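Methyltransferase small domain-containing protein (Thermoplasma acidophilum, PDB 1NE2) is of unproven function but probably acts as an S-adenosylmethionine-dependent methyltransferase with a Rossmann-like fold. Local coordinates at residues 37-41 against 64-69; 145-151 against 189-193; 161-167 against 192-198. One frame throughout, in Å; residues are numbered along the deposited sequence.

The three contacts follow the chain through a Rossmann-like methyltransferase fold whose seven-stranded sheet runs in the order 3-2-1-4-5-7-6. Contact 1 closes first and joins helices 34-46 and 64-71 on one side of the sheet. Contacts 2 and 3 come later and end on the same strand, 187-197, which inserts antiparallel between 142-147 (contact 2) and 162-173 (contact 3); they share Ile192 and Phe193. Their centres lie about 13 Å apart, against about 17 and 18 Å from contact 1. Phe40 of contact 1 packs on Ile145 and Ile192, tying the helix layer to the sheet, and a salt bridge from Arg151 to Glu167 links contacts 2 and 3.

Contact 1. Residues 37-41 against 64-69; sequences AAYFL and ILACGS
Leu41 and Leu65 pack helix 34-46 against helix 64-71 in a Rossmann-like methyltransferase fold, both helices lying on the same side of the central sheet. The short segments cross at -52° with their axes 10.1 Å apart. Leu65 can be followed outward from its backbone: with CG anti to the carbonyl carbon (chi1 -64°), the branch swings across to the other helix. Its CG then splits the contact, CD2 settling 3.8 Å from Ala37 CB and also against Leu41 CG, while CD1 reaches Phe40 CE2 at 4.0 Å. That methyl meets the ring at its edge, near the ring plane, and the two side chains cross at about a right angle. Ala37 CB is shared, because Ile64 CD1, from the position just before Leu65, closes on it at 3.6 Å. Farther along, Leu41 CD1 rests 3.5 Å from Gly68 CA; a CB on Gly68 would clash with this methyl, so the missing side chain is what lets Leu41 lie so close. Ile115 of strand 111-116 lies beneath Phe40, Leu41 and Leu65, and Cys67 of helix 64-71 forms a disulfide with Cys94. At the far end Ser69 OG donates to Leu65 O at 2.9 Å, on the opposite face of that carbonyl from Ser69 N, and Leu41 CD2 sits 3.8 Å from Ser69 OG.

Contact 2. Residues 145-151 against 189-193; sequences IGNAKAR and EAVIF
Gly146 and Val191 form the hydrogen-bonded pair of an antiparallel strand pairing, in which 187-197 runs back beside 142-147 in the mixed sheet of this Rossmann-like fold. Val191 N donates to Gly146 O at 2.8 Å, nearly along the C=O axis, and Gly146 N returns a bond to Val191 O. The neighbouring non-hydrogen-bonded pair, Ile145 with Ile192, is the tightly packed part: the two side chains lie side by side and point the same way, Ile145 CD1 being 3.8 Å from Ile192 CG1. Helix 34-46 covers them through Phe40, which touches both.

Beyond Asn147 the first strand leaves the sheet in a 3-10 turn, and the contact becomes more open and more polar. Ala148 N still bonds to Glu189 O at 3.1 Å, bent to 146° at the hydrogen, and Ala148 CB lies against the CB and CG of Glu189. On the face that carries Val191, Arg151 stretches back over the strand, its CG anti to its own N (chi1 -160°) and the chain extended as far as NE. Val191 CG2 packs against this chain, 3.9 Å from Arg151 NE, while Glu189, partly exposed, meets its tip. Arg151 NH1 makes a salt bridge of 2.9 Å to Glu189 OE2; the guanidinium and carboxylate planes stand 88° apart, and OE2 is the oxygen that meets NH1. Arg151 NE has a second acid, Glu167 of strand 162-173, and the two bridges together probably limit how the guanidinium can turn. At the base of Arg151, the ring of Phe193 presents its edge to the backbone, with CZ 3.6 Å from Arg151 O.

Contact 3. Residues 161-167 against 192-198; sequences RGDVFRE and IFGVRNH
A classic beta bulge interrupts the antiparallel pairing of strands 162-173 and 187-197, the last two in the order of the sheet: Phe165 and Arg166 both face Gly194. Gly194 O accepts from Phe165 N at 2.9 Å and from Arg166 N at 3.2 Å, the latter in the carbonyl plane on a lone pair, and Gly194 N donates back to Arg166 O. With CG between its own N and carbonyl carbon (chi1 58°), the Phe165 ring folds over Gly194, whose CA makes a CH-pi contact 4.1 Å from the ring centroid. A CB on Gly194 would clash with Phe165 CE1.

On the other face, Glu167 lies alongside Phe193, pointing the same way; its CG is 3.3 Å from Phe193 CE1, and the carboxylate and ring planes are 35° apart. Glu167 OE2 is held by Arg151 and Arg155 of helix 151-161. An alanine here is likely to leave both arginines without this shared acid and one flank of the Phe193 ring less covered. Val164 CG1 meets the Phe193 ring at its edge, in plane.

At the chain end, His198 lies flat on Gly162, whose CA stands 3.4 Å from the ring centroid and 3° off its normal. Asp163 OD1 lies at the edge of that ring, in its plane, and takes a weak bond from His198 NE2, and a water donates to both Arg161 O and Asn197 OD1. This antiparallel final strand, inserted between 142-147 and the outer strand 162-173, is typical of the Rossmann-like methyltransferase fold.

Contact 1. Residues 37-41 against 64-69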
loop_
_atom_site.group_PDB
_atom_site.type_symbol
_atom_site.label_atom_id
_atom_site.label_comp_id
_atom_site.label_asym_id
_atom_site.label_seq_id
_atom_site.Cartn_x
_atom_site.Cartn_y
_atom_site.Cartn_z
ATOM N N ALA B 37 -9.283 7.672 -18.474
ATOM C CA ALA B 37 -8.505 7.146 -17.358
ATOM C C ALA B 37 -7.216 7.938 -17.183
ATOM O O ALA B 37 -6.843 8.290 -16.061
ATOM C CB ALA B 37 -8.187 5.674 -17.583
ATOM N N ALA B 38 -6.531 8.205 -18.291
ATOM C CA ALA B 38 -5.290 8.970 -18.246
ATOM C C ALA B 38 -5.554 10.388 -17.729
ATOM O O ALA B 38 -4.802 10.894 -16.904
ATOM C CB ALA B 38 -4.653 9.019 -19.634
ATOM N N TYR B 39 -6.625 11.023 -18.209
ATOM C CA TYR B 39 -6.959 12.380 -17.772
ATOM C C TYR B 39 -7.163 12.424 -16.258
ATOM O O TYR B 39 -6.591 13.269 -15.556
ATOM C CB TYR B 39 -8.244 12.860 -18.449
ATOM C CG TYR B 39 -8.684 14.237 -17.996
ATOM C CD1 TYR B 39 -8.069 15.382 -18.495
ATOM C CD2 TYR B 39 -9.707 14.393 -17.060
ATOM C CE1 TYR B 39 -8.458 16.653 -18.076
ATOM C CE2 TYR B 39 -10.102 15.665 -16.633
ATOM C CZ TYR B 39 -9.472 16.788 -17.148
ATOM O OH TYR B 39 -9.846 18.050 -16.733
ATOM N N PHE B 40 -7.998 11.511 -15.773
ATOM C CA PHE B 40 -8.331 11.402 -14.358
ATOM C C PHE B 40 -7.081 11.189 -13.506
ATOM O O PHE B 40 -6.861 11.909 -12.524
ATOM C CB PHE B 40 -9.325 10.241 -14.188
ATOM C CG PHE B 40 -9.703 9.929 -12.767
ATOM C CD1 PHE B 40 -10.248 10.903 -11.931
ATOM C CD2 PHE B 40 -9.597 8.622 -12.295
ATOM C CE1 PHE B 40 -10.688 10.574 -10.644
ATOM C CE2 PHE B 40 -10.031 8.282 -11.016
ATOM C CZ PHE B 40 -10.583 9.263 -10.185
ATOM N N LEU B 41 -6.252 10.221 -13.895
ATOM C CA LEU B 41 -5.024 9.918 -13.150
ATOM C C LEU B 41 -4.007 11.058 -13.148
ATOM O O LEU B 41 -3.360 11.303 -12.132
ATOM C CB LEU B 41 -4.371 8.641 -13.687
ATOM C CG LEU B 41 -5.152 7.341 -13.442
ATOM C CD1 LEU B 41 -4.412 6.184 -14.117
ATOM C CD2 LEU B 41 -5.293 7.074 -11.946
ATOM N N ILE B 64 -7.119 -1.020 -15.043
ATOM C CA ILE B 64 -6.569 0.152 -15.715
ATOM C C ILE B 64 -6.138 1.305 -14.797
ATOM O O ILE B 64 -5.054 1.863 -14.972
ATOM C CB ILE B 64 -7.542 0.687 -16.798
ATOM C CG1 ILE B 64 -6.847 1.775 -17.617
ATOM C CG2 ILE B 64 -8.823 1.205 -16.159
ATOM C CD1 ILE B 64 -7.664 2.285 -18.799
ATOM N N LEU B 65 -6.955 1.664 -13.814
ATOM C CA LEU B 65 -6.571 2.767 -12.934
ATOM C C LEU B 65 -5.406 2.409 -12.007
ATOM O O LEU B 65 -4.601 3.273 -11.654
ATOM C CB LEU B 65 -7.777 3.255 -12.122
ATOM C CG LEU B 65 -8.936 3.859 -12.932
ATOM C CD1 LEU B 65 -9.985 4.426 -11.971
ATOM C CD2 LEU B 65 -8.433 4.960 -13.850
ATOM N N ALA B 66 -5.300 1.136 -11.634
ATOM C CA ALA B 66 -4.221 0.690 -10.758
ATOM C C ALA B 66 -2.919 0.651 -11.548
ATOM O O ALA B 66 -1.889 1.124 -11.076
ATOM C CB ALA B 66 -4.539 -0.699 -10.190
ATOM N N CYS B 67 -2.971 0.081 -12.751
ATOM C CA CYS B 67 -1.794 0.008 -13.606
ATOM C C CYS B 67 -1.314 1.423 -13.904
ATOM O O CYS B 67 -0.111 1.695 -13.917
ATOM C CB CYS B 67 -2.124 -0.693 -14.930
ATOM S SG CYS B 67 -2.555 -2.462 -14.827
ATOM N N GLY B 68 -2.263 2.319 -14.163
ATOM C CA GLY B 68 -1.912 3.697 -14.459
ATOM C C GLY B 68 -1.203 4.378 -13.301
ATOM O O GLY B 68 -0.258 5.156 -13.499
ATOM N N SER B 69 -1.668 4.107 -12.084
ATOM C CA SER B 69 -1.055 4.696 -10.900
ATOM C C SER B 69 0.369 4.186 -10.780
ATOM O O SER B 69 1.272 4.935 -10.432
ATOM C CB SER B 69 -1.840 4.326 -9.639
ATOM O OG SER B 69 -3.140 4.885 -9.675
#

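Contact 2. Residues 145-151 against 189-193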
loop_
_atom_site.group_PDB
_atom_site.type_symbol
_atom_site.label_atom_id
_atom_site.label_comp_id
_atom_site.label_asym_id
_atom_site.label_seq_id
_atom_site.Cartn_x
_atom_site.Cartn_y
_atom_site.Cartn_z
ATOM N N ILE B 145 -14.659 8.632 -9.864
ATOM C CA ILE B 145 -15.104 9.051 -11.181
ATOM C C ILE B 145 -16.260 8.121 -11.500
ATOM O O ILE B 145 -16.141 6.902 -11.380
ATOM C CB ILE B 145 -13.986 8.955 -12.265
ATOM C CG1 ILE B 145 -14.537 9.468 -13.602
ATOM C CG2 ILE B 145 -13.490 7.518 -12.410
ATOM C CD1 ILE B 145 -13.481 9.755 -14.654
ATOM N N GLY B 146 -17.395 8.702 -11.865
ATOM C CA GLY B 146 -18.555 7.888 -12.172
ATOM C C GLY B 146 -19.733 8.677 -12.698
ATOM O O GLY B 146 -19.610 9.848 -13.047
ATOM N N ASN B 147 -20.882 8.011 -12.752
ATOM C CA ASN B 147 -22.131 8.597 -13.231
ATOM C C ASN B 147 -22.470 9.873 -12.469
ATOM O O ASN B 147 -22.394 9.918 -11.238
ATOM C CB ASN B 147 -23.252 7.563 -13.071
ATOM C CG ASN B 147 -24.571 8.022 -13.653
ATOM O OD1 ASN B 147 -25.563 7.298 -13.590
ATOM N ND2 ASN B 147 -24.596 9.220 -14.222
ATOM N N ALA B 148 -22.850 10.912 -13.207
ATOM C CA ALA B 148 -23.195 12.195 -12.606
ATOM C C ALA B 148 -24.532 12.155 -11.870
ATOM O O ALA B 148 -24.885 13.101 -11.165
ATOM C CB ALA B 148 -23.226 13.275 -13.674
ATOM N N LYS B 149 -25.277 11.066 -12.031
ATOM C CA LYS B 149 -26.566 10.946 -11.356
ATOM C C LYS B 149 -26.401 10.787 -9.847
ATOM O O LYS B 149 -27.333 11.039 -9.086
ATOM C CB LYS B 149 -27.361 9.759 -11.909
ATOM C CG LYS B 149 -27.817 9.921 -13.350
ATOM C CD LYS B 149 -28.915 8.922 -13.701
ATOM C CE LYS B 149 -28.476 7.487 -13.449
ATOM N NZ LYS B 149 -29.566 6.508 -13.719
ATOM N N ALA B 150 -25.218 10.361 -9.416
ATOM C CA ALA B 150 -24.953 10.183 -7.990
ATOM C C ALA B 150 -24.273 11.425 -7.417
ATOM O O ALA B 150 -23.896 11.458 -6.244
ATOM C CB ALA B 150 -24.071 8.959 -7.776
ATOM N N ARG B 151 -24.137 12.447 -8.256
ATOM C CA ARG B 151 -23.484 13.701 -7.893
ATOM C C ARG B 151 -23.944 14.325 -6.574
ATOM O O ARG B 151 -23.128 14.613 -5.696
ATOM C CB ARG B 151 -23.672 14.711 -9.027
ATOM C CG ARG B 151 -22.686 15.854 -9.015
ATOM C CD ARG B 151 -22.837 16.710 -10.261
ATOM N NE ARG B 151 -21.719 17.634 -10.414
ATOM C CZ ARG B 151 -21.589 18.492 -11.420
ATOM N NH1 ARG B 151 -22.516 18.552 -12.369
ATOM N NH2 ARG B 151 -20.529 19.287 -11.482
ATOM N N GLU B 189 -23.263 12.775 -18.826
ATOM C CA GLU B 189 -22.403 13.464 -17.878
ATOM C C GLU B 189 -21.851 12.556 -16.784
ATOM O O GLU B 189 -22.576 11.764 -16.180
ATOM C CB GLU B 189 -23.183 14.622 -17.251
ATOM C CG GLU B 189 -22.341 15.627 -16.492
ATOM C CD GLU B 189 -23.166 16.794 -15.977
ATOM O OE1 GLU B 189 -23.860 17.438 -16.792
ATOM O OE2 GLU B 189 -23.120 17.068 -14.759
ATOM N N ALA B 190 -20.550 12.664 -16.547
ATOM C CA ALA B 190 -19.901 11.896 -15.495
ATOM C C ALA B 190 -19.355 12.948 -14.544
ATOM O O ALA B 190 -19.337 14.139 -14.870
ATOM C CB ALA B 190 -18.764 11.047 -16.065
ATOM N N VAL B 191 -18.918 12.524 -13.367
ATOM C CA VAL B 191 -18.386 13.469 -12.402
ATOM C C VAL B 191 -17.135 12.933 -11.723
ATOM O O VAL B 191 -17.052 11.750 -11.385
ATOM C CB VAL B 191 -19.441 13.824 -11.319
ATOM C CG1 VAL B 191 -19.803 12.591 -10.503
ATOM C CG2 VAL B 191 -18.906 14.926 -10.415
ATOM N N ILE B 192 -16.162 13.821 -11.552
ATOM C CA ILE B 192 -14.909 13.502 -10.889
ATOM C C ILE B 192 -14.886 14.223 -9.550
ATOM O O ILE B 192 -15.077 15.441 -9.493
ATOM C CB ILE B 192 -13.689 13.980 -11.710
ATOM C CG1 ILE B 192 -13.528 13.119 -12.967
ATOM C CG2 ILE B 192 -12.417 13.916 -10.848
ATOM C CD1 ILE B 192 -12.417 13.603 -13.893
ATOM N N PHE B 193 -14.661 13.463 -8.483
ATOM C CA PHE B 193 -14.581 14.008 -7.130
ATOM C C PHE B 193 -13.176 13.823 -6.582
ATOM O O PHE B 193 -12.560 12.786 -6.803
ATOM C CB PHE B 193 -15.559 13.286 -6.193
ATOM C CG PHE B 193 -16.950 13.836 -6.226
ATOM C CD1 PHE B 193 -17.223 15.094 -5.701
ATOM C CD2 PHE B 193 -17.989 13.104 -6.795
ATOM C CE1 PHE B 193 -18.519 15.620 -5.743
ATOM C CE2 PHE B 193 -19.289 13.622 -6.840
ATOM C CZ PHE B 193 -19.548 14.880 -6.313
#

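Contact 3. Residues 161-167 against 192-198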
loop_
_atom_site.group_PDB
_atom_site.type_symbol
_atom_site.label_atom_id
_atom_site.label_comp_id
_atom_site.label_asym_id
_atom_site.label_seq_id
_atom_site.Cartn_x
_atom_site.Cartn_y
_atom_site.Cartn_z
ATOM N N ARG B 161 -17.565 14.248 5.450
ATOM C CA ARG B 161 -16.406 13.585 6.043
ATOM C C ARG B 161 -15.062 14.145 5.584
ATOM O O ARG B 161 -14.014 13.702 6.054
ATOM C CB ARG B 161 -16.458 12.082 5.756
ATOM C CG ARG B 161 -17.476 11.320 6.591
ATOM C CD ARG B 161 -17.135 11.393 8.075
ATOM N NE ARG B 161 -18.037 10.586 8.893
ATOM C CZ ARG B 161 -17.959 10.484 10.217
ATOM N NH1 ARG B 161 -17.019 11.142 10.883
ATOM N NH2 ARG B 161 -18.822 9.723 10.878
ATOM N N GLY B 162 -15.094 15.114 4.677
ATOM C CA GLY B 162 -13.858 15.701 4.193
ATOM C C GLY B 162 -14.062 16.990 3.424
ATOM O O GLY B 162 -15.166 17.526 3.369
ATOM N N ASP B 163 -12.985 17.492 2.830
ATOM C CA ASP B 163 -13.050 18.718 2.053
ATOM C C ASP B 163 -13.062 18.369 0.571
ATOM O O ASP B 163 -12.101 17.792 0.053
ATOM C CB ASP B 163 -11.847 19.607 2.369
ATOM C CG ASP B 163 -11.815 20.046 3.822
ATOM O OD1 ASP B 163 -12.756 20.748 4.246
ATOM O OD2 ASP B 163 -10.856 19.688 4.539
ATOM N N VAL B 164 -14.159 18.696 -0.105
ATOM C CA VAL B 164 -14.269 18.420 -1.535
ATOM C C VAL B 164 -13.553 19.531 -2.291
ATOM O O VAL B 164 -14.043 20.658 -2.361
ATOM C CB VAL B 164 -15.747 18.370 -2.002
ATOM C CG1 VAL B 164 -15.814 18.126 -3.511
ATOM C CG2 VAL B 164 -16.492 17.273 -1.265
ATOM N N PHE B 165 -12.385 19.227 -2.848
ATOM C CA PHE B 165 -11.649 20.242 -3.586
ATOM C C PHE B 165 -11.858 20.104 -5.088
ATOM O O PHE B 165 -11.462 20.978 -5.856
ATOM C CB PHE B 165 -10.163 20.197 -3.217
ATOM C CG PHE B 165 -9.510 18.880 -3.474
ATOM C CD1 PHE B 165 -9.020 18.569 -4.736
ATOM C CD2 PHE B 165 -9.364 17.950 -2.445
ATOM C CE1 PHE B 165 -8.389 17.357 -4.975
ATOM C CE2 PHE B 165 -8.735 16.733 -2.673
ATOM C CZ PHE B 165 -8.245 16.437 -3.947
ATOM N N ARG B 166 -12.493 19.011 -5.505
ATOM C CA ARG B 166 -12.792 18.806 -6.915
ATOM C C ARG B 166 -14.138 18.125 -7.140
ATOM O O ARG B 166 -14.453 17.114 -6.510
ATOM C CB ARG B 166 -11.691 17.982 -7.609
ATOM C CG ARG B 166 -11.980 17.709 -9.096
ATOM C CD ARG B 166 -10.752 17.158 -9.821
ATOM N NE ARG B 166 -9.617 18.056 -9.635
ATOM C CZ ARG B 166 -8.425 17.680 -9.180
ATOM N NH1 ARG B 166 -8.200 16.410 -8.870
ATOM N NH2 ARG B 166 -7.469 18.585 -8.990
ATOM N N GLU B 167 -14.942 18.735 -8.010
ATOM C CA GLU B 167 -16.240 18.204 -8.424
ATOM C C GLU B 167 -16.299 18.699 -9.850
ATOM O O GLU B 167 -16.804 19.787 -10.136
ATOM C CB GLU B 167 -17.410 18.779 -7.632
ATOM C CG GLU B 167 -18.688 18.028 -7.961
ATOM C CD GLU B 167 -19.905 18.554 -7.236
ATOM O OE1 GLU B 167 -19.748 19.166 -6.162
ATOM O OE2 GLU B 167 -21.024 18.332 -7.739
ATOM N N ILE B 192 -16.162 13.821 -11.552
ATOM C CA ILE B 192 -14.909 13.502 -10.889
ATOM C C ILE B 192 -14.886 14.223 -9.550
ATOM O O ILE B 192 -15.077 15.441 -9.493
ATOM C CB ILE B 192 -13.689 13.980 -11.710
ATOM C CG1 ILE B 192 -13.528 13.119 -12.967
ATOM C CG2 ILE B 192 -12.417 13.916 -10.848
ATOM C CD1 ILE B 192 -12.417 13.603 -13.893
ATOM N N PHE B 193 -14.661 13.463 -8.483
ATOM C CA PHE B 193 -14.581 14.008 -7.130
ATOM C C PHE B 193 -13.176 13.823 -6.582
ATOM O O PHE B 193 -12.560 12.786 -6.803
ATOM C CB PHE B 193 -15.559 13.286 -6.193
ATOM C CG PHE B 193 -16.950 13.836 -6.226
ATOM C CD1 PHE B 193 -17.223 15.094 -5.701
ATOM C CD2 PHE B 193 -17.989 13.104 -6.795
ATOM C CE1 PHE B 193 -18.519 15.620 -5.743
ATOM C CE2 PHE B 193 -19.289 13.622 -6.840
ATOM C CZ PHE B 193 -19.548 14.880 -6.313
ATOM N N GLY B 194 -12.688 14.847 -5.886
ATOM C CA GLY B 194 -11.389 14.813 -5.237
ATOM C C GLY B 194 -11.702 15.316 -3.843
ATOM O O GLY B 194 -12.236 16.420 -3.702
ATOM N N VAL B 195 -11.392 14.522 -2.819
ATOM C CA VAL B 195 -11.707 14.896 -1.437
ATOM C C VAL B 195 -10.549 14.683 -0.461
ATOM O O VAL B 195 -9.818 13.690 -0.560
ATOM C CB VAL B 195 -12.909 14.061 -0.909
ATOM C CG1 VAL B 195 -13.462 14.687 0.366
ATOM C CG2 VAL B 195 -13.990 13.945 -1.978
ATOM N N ARG B 196 -10.372 15.621 0.470
ATOM C CA ARG B 196 -9.331 15.481 1.489
ATOM C C ARG B 196 -10.023 14.997 2.761
ATOM O O ARG B 196 -10.901 15.674 3.291
ATOM C CB ARG B 196 -8.637 16.818 1.755
ATOM C CG ARG B 196 -7.604 16.764 2.875
ATOM C CD ARG B 196 -6.523 15.731 2.586
ATOM N NE ARG B 196 -5.406 15.819 3.527
ATOM C CZ ARG B 196 -5.454 15.428 4.798
ATOM N NH1 ARG B 196 -6.567 14.910 5.297
ATOM N NH2 ARG B 196 -4.388 15.568 5.575
ATOM N N ASN B 197 -9.633 13.822 3.241
ATOM C CA ASN B 197 -10.232 13.240 4.443
ATOM C C ASN B 197 -10.026 14.127 5.675
ATOM O O ASN B 197 -8.924 14.601 5.925
ATOM C CB ASN B 197 -9.611 11.870 4.716
ATOM C CG ASN B 197 -10.471 11.005 5.619
ATOM O OD1 ASN B 197 -11.254 11.510 6.423
ATOM N ND2 ASN B 197 -10.316 9.693 5.501
ATOM N N HIS B 198 -11.089 14.348 6.442
ATOM C CA HIS B 198 -10.998 15.153 7.658
ATOM C C HIS B 198 -10.238 14.418 8.760
ATOM O O HIS B 198 -9.632 15.045 9.633
ATOM C CB HIS B 198 -12.396 15.488 8.181
ATOM C CG HIS B 198 -13.041 16.649 7.495
ATOM N ND1 HIS B 198 -14.399 16.878 7.547
ATOM C CD2 HIS B 198 -12.513 17.668 6.776
ATOM C CE1 HIS B 198 -14.680 17.988 6.889
ATOM N NE2 HIS B 198 -13.554 18.487 6.412
HETATM O O HOH W 1 -13.547 11.686 7.901
#